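PDB 2HQY: phosphatidylglycerol lysyltransferase C-terminal domain-containing protein from Bacteroides thetaiotaomicron, which is of unknown function but binds coenzyme A and probably has an acetyltransferase-like fold, as in the C-terminal domains of phosphatidylglycerol lysyltransferases. Local coordinates for residues 39-44 against 56-61; 155-160 against 247-252. All coordinates share one frame; numbering follows the deposited sequence. Where two conformers were deposited one is given.

Interaction 1 of 2, residues 39-44 against 56-61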
ATOM      1  N   PHE A  39       2.320   1.460   1.904  1.00 10.01           N
ATOM      2  CA  PHE A  39       1.320   0.401   2.110  1.00 10.03           C
ATOM      3  C   PHE A  39       0.555   0.688   3.417  1.00  9.24           C
ATOM      4  O   PHE A  39      -0.570   0.271   3.563  1.00 10.55           O
ATOM      5  CB  PHE A  39       1.979  -0.979   2.205  1.00 10.55           C
ATOM      6  CG  PHE A  39       2.554  -1.256   3.558  1.00 10.65           C
ATOM      7  CD1 PHE A  39       1.784  -1.883   4.553  1.00 11.21           C
ATOM      8  CD2 PHE A  39       3.845  -0.799   3.887  1.00 12.14           C
ATOM      9  CE1 PHE A  39       2.318  -2.087   5.875  1.00 10.42           C
ATOM     10  CE2 PHE A  39       4.374  -0.965   5.209  1.00 11.38           C
ATOM     11  CZ  PHE A  39       3.604  -1.622   6.197  1.00 10.62           C
ATOM     12  N   LEU A  40       1.191   1.388   4.362  1.00  9.04           N
ATOM     13  CA  LEU A  40       0.546   1.600   5.664  1.00  9.73           C
ATOM     14  C   LEU A  40      -0.248   2.919   5.688  1.00 10.41           C
ATOM     15  O   LEU A  40      -1.278   3.043   6.390  1.00 10.86           O
ATOM     16  CB  LEU A  40       1.600   1.590   6.772  1.00  8.82           C
ATOM     17  CG  LEU A  40       1.077   1.614   8.228  1.00  9.30           C
ATOM     18  CD1 LEU A  40       0.107   0.434   8.461  1.00 12.79           C
ATOM     19  CD2 LEU A  40       2.256   1.537   9.202  1.00 11.01           C
ATOM     20  N   TYR A  41       0.261   3.921   4.977  1.00 10.85           N
ATOM     21  CA  TYR A  41      -0.271   5.306   5.094  1.00 12.39           C
ATOM     22  C   TYR A  41      -0.990   5.857   3.870  1.00 13.32           C
ATOM     23  O   TYR A  41      -1.412   7.017   3.871  1.00 13.62           O
ATOM     24  CB  TYR A  41       0.881   6.252   5.439  1.00 12.95           C
ATOM     25  CG  TYR A  41       1.587   5.858   6.712  1.00 14.28           C
ATOM     26  CD1 TYR A  41       0.883   5.782   7.923  1.00 15.04           C
ATOM     27  CD2 TYR A  41       2.953   5.566   6.713  1.00 14.83           C
ATOM     28  CE1 TYR A  41       1.545   5.410   9.115  1.00 16.65           C
ATOM     29  CE2 TYR A  41       3.620   5.193   7.896  1.00 17.06           C
ATOM     30  CZ  TYR A  41       2.903   5.117   9.082  1.00 16.38           C
ATOM     31  OH  TYR A  41       3.546   4.754  10.258  1.00 18.00           O
ATOM     32  N   ASP A  42      -1.084   5.056   2.810  1.00 13.65           N
ATOM     33  CA  ASP A  42      -1.699   5.517   1.550  1.00 13.48           C
ATOM     34  C   ASP A  42      -1.085   6.859   1.118  1.00 13.58           C
ATOM     35  O   ASP A  42      -1.791   7.780   0.712  1.00 13.82           O
ATOM     36  CB  ASP A  42      -3.222   5.650   1.699  1.00 13.80           C
ATOM     37  CG  ASP A  42      -3.936   4.301   1.791  1.00 14.11           C
ATOM     38  OD1 ASP A  42      -3.318   3.222   1.589  1.00 13.70           O
ATOM     39  OD2 ASP A  42      -5.146   4.350   2.069  1.00 16.28           O
ATOM     40  N   THR A  43       0.236   6.947   1.209  1.00 13.22           N
ATOM     41  CA  THR A  43       1.009   8.190   1.083  1.00 14.00           C
ATOM     42  C   THR A  43       0.858   8.872  -0.279  1.00 15.19           C
ATOM     43  O   THR A  43       0.979   8.219  -1.325  1.00 14.28           O
ATOM     44  CB  THR A  43       2.477   7.874   1.405  1.00 15.05           C
ATOM     45  OG1 THR A  43       2.503   7.258   2.712  1.00 16.33           O
ATOM     46  CG2 THR A  43       3.366   9.110   1.364  1.00 14.88           C
ATOM     47  N   GLN A  44       0.586  10.173  -0.241  1.00 14.54           N
ATOM     48  CA  GLN A  44       0.520  10.982  -1.470  1.00 15.24           C
ATOM     49  C   GLN A  44       1.439  12.199  -1.349  1.00 15.48           C
ATOM     50  O   GLN A  44       1.845  12.567  -0.241  1.00 15.96           O
ATOM     51  CB  GLN A  44      -0.938  11.380  -1.751  1.00 15.02           C
ATOM     52  CG  GLN A  44      -1.833  10.193  -1.958  1.00 14.76           C
ATOM     53  CD  GLN A  44      -3.301  10.576  -2.205  1.00 16.35           C
ATOM     54  OE1 GLN A  44      -3.798  11.586  -1.713  1.00 16.83           O
ATOM     55  NE2 GLN A  44      -4.010   9.717  -2.957  1.00 18.99           N
ATOM     56  N   PHE A  56      -0.688  11.809   4.449  1.00 16.74           N
ATOM     57  CA  PHE A  56      -0.681  10.437   5.016  1.00 17.89           C
ATOM     58  C   PHE A  56      -1.974  10.182   5.773  1.00 17.07           C
ATOM     59  O   PHE A  56      -2.505  11.087   6.429  1.00 16.19           O
ATOM     60  CB  PHE A  56       0.386  10.232   6.133  1.00 18.23           C
ATOM     61  CG  PHE A  56       1.757  10.614   5.756  1.00 19.85           C
ATOM     62  CD1 PHE A  56       2.634   9.659   5.187  1.00 21.45           C
ATOM     63  CD2 PHE A  56       2.218  11.894   6.016  1.00 19.47           C
ATOM     64  CE1 PHE A  56       3.962  10.014   4.830  1.00 22.48           C
ATOM     65  CE2 PHE A  56       3.534  12.259   5.670  1.00 23.38           C
ATOM     66  CZ  PHE A  56       4.403  11.339   5.074  1.00 20.87           C
ATOM     67  N   TRP A  57      -2.422   8.936   5.757  1.00 16.30           N
ATOM     68  CA  TRP A  57      -3.489   8.502   6.643  1.00 17.71           C
ATOM     69  C   TRP A  57      -2.870   7.503   7.616  1.00 18.94           C
ATOM     70  O   TRP A  57      -2.486   6.398   7.220  1.00 16.91           O
ATOM     71  CB  TRP A  57      -4.618   7.842   5.852  1.00 17.71           C
ATOM     72  CG  TRP A  57      -5.375   8.837   5.008  1.00 17.28           C
ATOM     73  CD1 TRP A  57      -5.116   9.168   3.704  1.00 18.78           C
ATOM     74  CD2 TRP A  57      -6.493   9.640   5.417  1.00 17.87           C
ATOM     75  NE1 TRP A  57      -6.026  10.113   3.266  1.00 19.01           N
ATOM     76  CE2 TRP A  57      -6.866  10.437   4.300  1.00 16.27           C
ATOM     77  CE3 TRP A  57      -7.207   9.775   6.619  1.00 16.70           C
ATOM     78  CZ2 TRP A  57      -7.944  11.331   4.344  1.00 18.88           C
ATOM     79  CZ3 TRP A  57      -8.285  10.672   6.663  1.00 19.35           C
ATOM     80  CH2 TRP A  57      -8.636  11.439   5.524  1.00 17.17           C
ATOM     81  N   ALA A  58      -2.704   7.950   8.862  1.00 20.64           N
ATOM     82  CA  ALA A  58      -2.197   7.111   9.944  1.00 22.60           C
ATOM     83  C   ALA A  58      -3.423   6.620  10.670  1.00 24.09           C
ATOM     84  O   ALA A  58      -3.928   7.297  11.599  1.00 23.48           O
ATOM     85  CB  ALA A  58      -1.311   7.929  10.870  1.00 23.25           C
ATOM     86  N   GLY A  59      -3.934   5.468  10.231  1.00 24.57           N
ATOM     87  CA  GLY A  59      -5.234   5.007  10.694  1.00 26.28           C
ATOM     88  C   GLY A  59      -6.234   6.115  10.459  1.00 27.07           C
ATOM     89  O   GLY A  59      -6.276   6.681   9.378  1.00 27.55           O
ATOM     90  N   GLU A  60      -7.005   6.461  11.492  1.00 27.39           N
ATOM     91  CA  GLU A  60      -8.002   7.544  11.422  1.00 27.44           C
ATOM     92  C   GLU A  60      -7.422   8.970  11.394  1.00 27.51           C
ATOM     93  O   GLU A  60      -8.160   9.953  11.179  1.00 27.86           O
ATOM     94  CB  GLU A  60      -8.974   7.427  12.603  1.00 28.19           C
ATOM     95  N   GLN A  61      -6.119   9.092  11.643  1.00 25.54           N
ATOM     96  CA  GLN A  61      -5.460  10.383  11.707  1.00 24.73           C
ATOM     97  C   GLN A  61      -4.995  10.826  10.309  1.00 23.28           C
ATOM     98  O   GLN A  61      -4.137  10.157   9.700  1.00 23.93           O
ATOM     99  CB  GLN A  61      -4.250  10.294  12.658  1.00 25.75           C
ATOM    100  CG  GLN A  61      -3.375  11.576  12.739  1.00 29.02           C
ATOM    101  CD  GLN A  61      -4.064  12.742  13.479  1.00 34.01           C
ATOM    102  OE1 GLN A  61      -4.375  13.784  12.880  1.00 36.67           O
ATOM    103  NE2 GLN A  61      -4.306  12.565  14.778  1.00 34.22           N
TER
HETATM  104  O   HOH W   1      -3.575   4.386   5.489  1.00 21.50           O
HETATM  105  O   HOH W   2      -2.133   3.355   9.071  1.00 30.59           O
HETATM  106  O   HOH W   3      -5.499  10.760   0.376  1.00 32.03           O

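Interaction 2 of 2, residues 155-160 against 247-252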
ATOM      1  N   TYR A 155      35.345 -14.006   8.198  1.00 19.03           N
ATOM      2  CA  TYR A 155      34.031 -13.472   7.823  1.00 17.71           C
ATOM      3  C   TYR A 155      34.134 -12.740   6.469  1.00 17.07           C
ATOM      4  O   TYR A 155      35.236 -12.342   6.040  1.00 16.09           O
ATOM      5  CB  TYR A 155      33.508 -12.575   8.951  1.00 17.61           C
ATOM      6  CG  TYR A 155      34.038 -11.141   8.942  1.00 18.06           C
ATOM      7  CD1 TYR A 155      33.394 -10.146   8.177  1.00 19.30           C
ATOM      8  CD2 TYR A 155      35.147 -10.783   9.692  1.00 22.09           C
ATOM      9  CE1 TYR A 155      33.861  -8.822   8.162  1.00 18.69           C
ATOM     10  CE2 TYR A 155      35.616  -9.464   9.693  1.00 20.84           C
ATOM     11  CZ  TYR A 155      34.987  -8.509   8.919  1.00 18.79           C
ATOM     12  OH  TYR A 155      35.450  -7.214   8.942  1.00 19.30           O
ATOM     13  N   GLU A 156      32.999 -12.556   5.790  1.00 16.16           N
ATOM     14  CA  GLU A 156      32.983 -11.862   4.512  1.00 16.91           C
ATOM     15  C   GLU A 156      31.854 -10.846   4.500  1.00 17.14           C
ATOM     16  O   GLU A 156      30.685 -11.215   4.699  1.00 17.94           O
ATOM     17  CB  GLU A 156      32.813 -12.839   3.337  1.00 17.26           C
ATOM     18  CG  GLU A 156      34.039 -13.781   3.085  1.00 17.13           C
ATOM     19  CD  GLU A 156      33.799 -14.824   1.982  1.00 20.30           C
ATOM     20  OE1 GLU A 156      32.680 -14.940   1.458  1.00 23.75           O
ATOM     21  OE2 GLU A 156      34.731 -15.550   1.635  1.00 23.55           O
ATOM     22  N   TYR A 157      32.208  -9.583   4.309  1.00 15.86           N
ATOM     23  CA  TYR A 157      31.227  -8.532   4.072  1.00 14.81           C
ATOM     24  C   TYR A 157      31.112  -8.279   2.567  1.00 14.85           C
ATOM     25  O   TYR A 157      32.130  -8.140   1.853  1.00 14.50           O
ATOM     26  CB  TYR A 157      31.654  -7.247   4.769  1.00 15.35           C
ATOM     27  CG  TYR A 157      30.779  -6.053   4.453  1.00 14.78           C
ATOM     28  CD1 TYR A 157      29.631  -5.779   5.215  1.00 13.84           C
ATOM     29  CD2 TYR A 157      31.094  -5.180   3.413  1.00 15.37           C
ATOM     30  CE1 TYR A 157      28.821  -4.686   4.933  1.00 14.36           C
ATOM     31  CE2 TYR A 157      30.269  -4.084   3.117  1.00 14.47           C
ATOM     32  CZ  TYR A 157      29.131  -3.853   3.880  1.00 13.29           C
ATOM     33  OH  TYR A 157      28.349  -2.754   3.588  1.00 15.04           O
ATOM     34  N   THR A 158      29.882  -8.223   2.083  1.00 13.85           N
ATOM     35  CA  THR A 158      29.611  -7.929   0.684  0.50 14.75           C
ATOM     36  C   THR A 158      28.553  -6.832   0.566  1.00 14.87           C
ATOM     37  O   THR A 158      27.628  -6.780   1.410  1.00 16.03           O
ATOM     38  CB  THR A 158      29.085  -9.174  -0.072  0.50 15.31           C
ATOM     39  OG1 THR A 158      28.055  -9.806   0.701  0.50 16.18           O
ATOM     40  CG2 THR A 158      30.208 -10.175  -0.371  0.50 14.89           C
ATOM     41  N   PRO A 159      28.652  -5.984  -0.487  1.00 14.99           N
ATOM     42  CA  PRO A 159      27.564  -5.068  -0.778  1.00 14.90           C
ATOM     43  C   PRO A 159      26.324  -5.861  -1.197  1.00 14.90           C
ATOM     44  O   PRO A 159      26.439  -7.007  -1.672  1.00 14.86           O
ATOM     45  CB  PRO A 159      28.085  -4.246  -1.970  1.00 16.00           C
ATOM     46  CG  PRO A 159      29.575  -4.456  -1.961  1.00 17.69           C
ATOM     47  CD  PRO A 159      29.776  -5.825  -1.446  1.00 14.63           C
ATOM     48  N   ILE A 160      25.156  -5.281  -1.000  1.00 13.48           N
ATOM     49  CA  ILE A 160      23.947  -5.878  -1.553  1.00 14.00           C
ATOM     50  C   ILE A 160      23.952  -5.661  -3.071  1.00 15.92           C
ATOM     51  O   ILE A 160      24.079  -4.529  -3.549  1.00 16.47           O
ATOM     52  CB  ILE A 160      22.635  -5.330  -0.922  1.00 13.67           C
ATOM     53  CG1 ILE A 160      22.530  -5.754   0.563  1.00 12.69           C
ATOM     54  CG2 ILE A 160      21.428  -5.869  -1.694  1.00 12.84           C
ATOM     55  CD1 ILE A 160      21.331  -5.157   1.314  1.00 13.60           C
ATOM     56  N   ALA A 247      27.200  -5.335  15.558  1.00 15.95           N
ATOM     57  CA  ALA A 247      28.335  -4.385  15.623  1.00 16.14           C
ATOM     58  C   ALA A 247      29.157  -4.383  14.328  1.00 15.64           C
ATOM     59  O   ALA A 247      29.518  -3.308  13.814  1.00 16.19           O
ATOM     60  CB  ALA A 247      29.265  -4.683  16.838  1.00 16.00           C
ATOM     61  N   MET A 248      29.488  -5.573  13.824  1.00 14.91           N
ATOM     62  CA  MET A 248      30.359  -5.662  12.639  1.00 15.13           C
ATOM     63  C   MET A 248      29.680  -5.104  11.372  1.00 15.22           C
ATOM     64  O   MET A 248      30.332  -4.388  10.588  1.00 15.32           O
ATOM     65  CB  MET A 248      30.861  -7.082  12.383  1.00 14.95           C
ATOM     66  CG  MET A 248      31.792  -7.145  11.136  1.00 14.38           C
ATOM     67  SD  MET A 248      33.245  -5.998  11.341  1.00 18.87           S
ATOM     68  CE  MET A 248      33.914  -7.086  12.400  1.00  4.78           C
ATOM     69  N   ILE A 249      28.403  -5.419  11.167  1.00 14.56           N
ATOM     70  CA  ILE A 249      27.721  -4.932   9.952  1.00 15.01           C
ATOM     71  C   ILE A 249      27.539  -3.417   9.957  1.00 15.64           C
ATOM     72  O   ILE A 249      27.694  -2.754   8.925  1.00 15.30           O
ATOM     73  CB  ILE A 249      26.412  -5.680   9.599  1.00 15.84           C
ATOM     74  CG1 ILE A 249      26.085  -5.388   8.117  1.00 19.40           C
ATOM     75  CG2 ILE A 249      25.254  -5.327  10.575  1.00 15.61           C
ATOM     76  CD1 ILE A 249      25.328  -6.421   7.419  1.00 20.21           C
ATOM     77  N   ASN A 250      27.254  -2.876  11.144  1.00 15.00           N
ATOM     78  CA  ASN A 250      27.175  -1.438  11.366  1.00 15.08           C
ATOM     79  C   ASN A 250      28.498  -0.766  10.940  1.00 14.84           C
ATOM     80  O   ASN A 250      28.500   0.140  10.107  1.00 14.89           O
ATOM     81  CB  ASN A 250      26.846  -1.221  12.858  1.00 14.88           C
ATOM     82  CG  ASN A 250      26.726   0.245  13.257  1.00 16.78           C
ATOM     83  OD1 ASN A 250      27.358   1.146  12.681  1.00 17.03           O
ATOM     84  ND2 ASN A 250      25.916   0.480  14.300  1.00 15.79           N
ATOM     85  N   TYR A 251      29.621  -1.252  11.495  1.00 14.53           N
ATOM     86  CA  TYR A 251      30.956  -0.766  11.178  1.00 15.37           C
ATOM     87  C   TYR A 251      31.318  -0.906   9.690  1.00 14.50           C
ATOM     88  O   TYR A 251      31.798   0.050   9.080  1.00 14.70           O
ATOM     89  CB  TYR A 251      31.967  -1.507  12.044  1.00 16.61           C
ATOM     90  CG  TYR A 251      33.389  -1.091  11.784  1.00 18.69           C
ATOM     91  CD1 TYR A 251      33.897   0.081  12.331  1.00 19.46           C
ATOM     92  CD2 TYR A 251      34.209  -1.858  10.960  1.00 20.17           C
ATOM     93  CE1 TYR A 251      35.222   0.464  12.092  1.00 22.13           C
ATOM     94  CE2 TYR A 251      35.545  -1.484  10.709  1.00 22.35           C
ATOM     95  CZ  TYR A 251      36.026  -0.320  11.266  1.00 20.87           C
ATOM     96  OH  TYR A 251      37.347   0.038  11.002  1.00 24.58           O
ATOM     97  N   GLU A 252      31.114  -2.083   9.100  1.00 13.85           N
ATOM     98  CA  GLU A 252      31.493  -2.253   7.678  1.00 13.12           C
ATOM     99  C   GLU A 252      30.683  -1.324   6.783  1.00 12.75           C
ATOM    100  O   GLU A 252      31.228  -0.685   5.887  1.00 13.46           O
ATOM    101  CB  GLU A 252      31.327  -3.716   7.232  1.00 12.26           C
ATOM    102  CG  GLU A 252      32.408  -4.661   7.824  1.00 13.37           C
ATOM    103  CD  GLU A 252      33.622  -4.808   6.919  1.00 16.20           C
ATOM    104  OE1 GLU A 252      33.702  -4.098   5.882  1.00 16.97           O
ATOM    105  OE2 GLU A 252      34.511  -5.625   7.266  1.00 15.72           O
TER

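Interaction 1 of 2, residues 39-44 against 56-61
Tyr-41 and Trp-57 show how a helix end can be tied to a neighbouring strand by backbone as much as by side chain. Trp-57 N donates to Tyr-41 O over 2.9 Å, an almost straight bond with 175° at the hydrogen. In return, Tyr-41 CA makes a CH...O contact of 3.3 Å with Trp-57 O, and that same oxygen lies in the plane of the tyrosine ring, at its edge, 3.5 Å from Tyr-41 CD1. With CG anti to the carbonyl carbon (chi1 -58°), the ring starts beside the backbone N; Tyr-41 CE1 lies 4.2 Å from Ala-58 CB. Phe-56 fills the next position: its CD1 is 3.8 Å from Tyr-41 CB, and its CE1 meets Thr-43 CG2 at 3.6 Å, the threonine and phenylalanine side chains lying alongside and pointing the same way. An alanine in place of Tyr-41 would probably leave Ala-58 CB and Trp-57 O without the ring that lies beside them, although CB would still touch Phe-56. Two waters also link the segments, one joining Leu-40 O to Trp-57 O and the other Leu-40 O to Gly-59 N.

Asp-42, the first residue beyond helix 38-41, has positive phi and leads the chain toward strand 44-48, the hairpin partner of strand 51-58. Strand 61-69 continues the antiparallel pairing after the type II' turn Ala-58 to Gln-61. The second subunit closes over this corner: Asp-42 forms a salt bridge with its Arg-192, and its His-199 stacks on Trp-57.

Interaction 2 of 2, residues 155-160 against 247-252
Tyr-155 and Glu-252 meet through a first torsion in one and a second torsion in the other. In Tyr-155, CG lies between the backbone N and the carbonyl carbon (chi1 83°), while in Glu-252 the chain bends at chi2, which turns CD back from an extended course. The two side chains then reach tip to tip, and Tyr-155 OH donates to Glu-252 OE2 in a very short hydrogen bond of 2.5 Å. That oxygen lies in the plane of the phenol ring, whereas the carboxylate as a whole is turned 74° from it.

The same glutamate serves a second tyrosine, mainly with its CB. Glu-252 CB sits over one face of Tyr-157, 3.6 Å from the ring centroid and nearest Tyr-157 CD1 at 3.3 Å, a CH-pi contact displaced toward the rim. The two side chains pass each other in opposite directions, with the carboxylate almost parallel to the ring, only 11° apart, and Glu-252 OE1 lying 3.8 Å from Tyr-157 CG. OE2 thus goes to Tyr-155, while CB, and OE1 of the same carboxylate, lie against Tyr-157. At the edge of Tyr-157, Ile-249 CG1 comes within 4.3 Å of Tyr-157 CE1.

One helical turn before Glu-252, Met-248 is folded at chi2 and chi3 and meets Tyr-155 tip to tip. Its SD stands 3.5 Å from Tyr-155 OH and approaches the ring obliquely, a Met-aromatic contact.

Tyr-155 and Tyr-157 thereby join the start of strand 156-159 to helix 245-256. The strand pairs antiparallel with strand 207-213, and helix 139-151 adds Phe-148, which meets the Tyr-155 ring edge-to-face and also touches Met-248. Tyr-246, which binds coenzyme A, lies on the same helix as Met-248, just before Ala-247.

Overall arrangement
From the N terminus, after strand 5-6 and two helices, the chain reaches helix 38-41 and the hairpin of strands 44-48 and 51-58; interaction 1 closes this short loop, whose eleven intervening residues are mostly strand. Interaction 2 opens only much later and spans 86 residues, through several helices and the strands from 207 to 238, before helix 245-256 returns to strand 156-159. The two are therefore in series, neither nesting nor crossing. Interactions 1 and 2 lie on opposite sides of the chain's centre, and the centres of interactions 1 and 2 are about 34 Å apart. The first ties a local corner at the subunit interface; the second joins elements distant in sequence, without touching the second subunit.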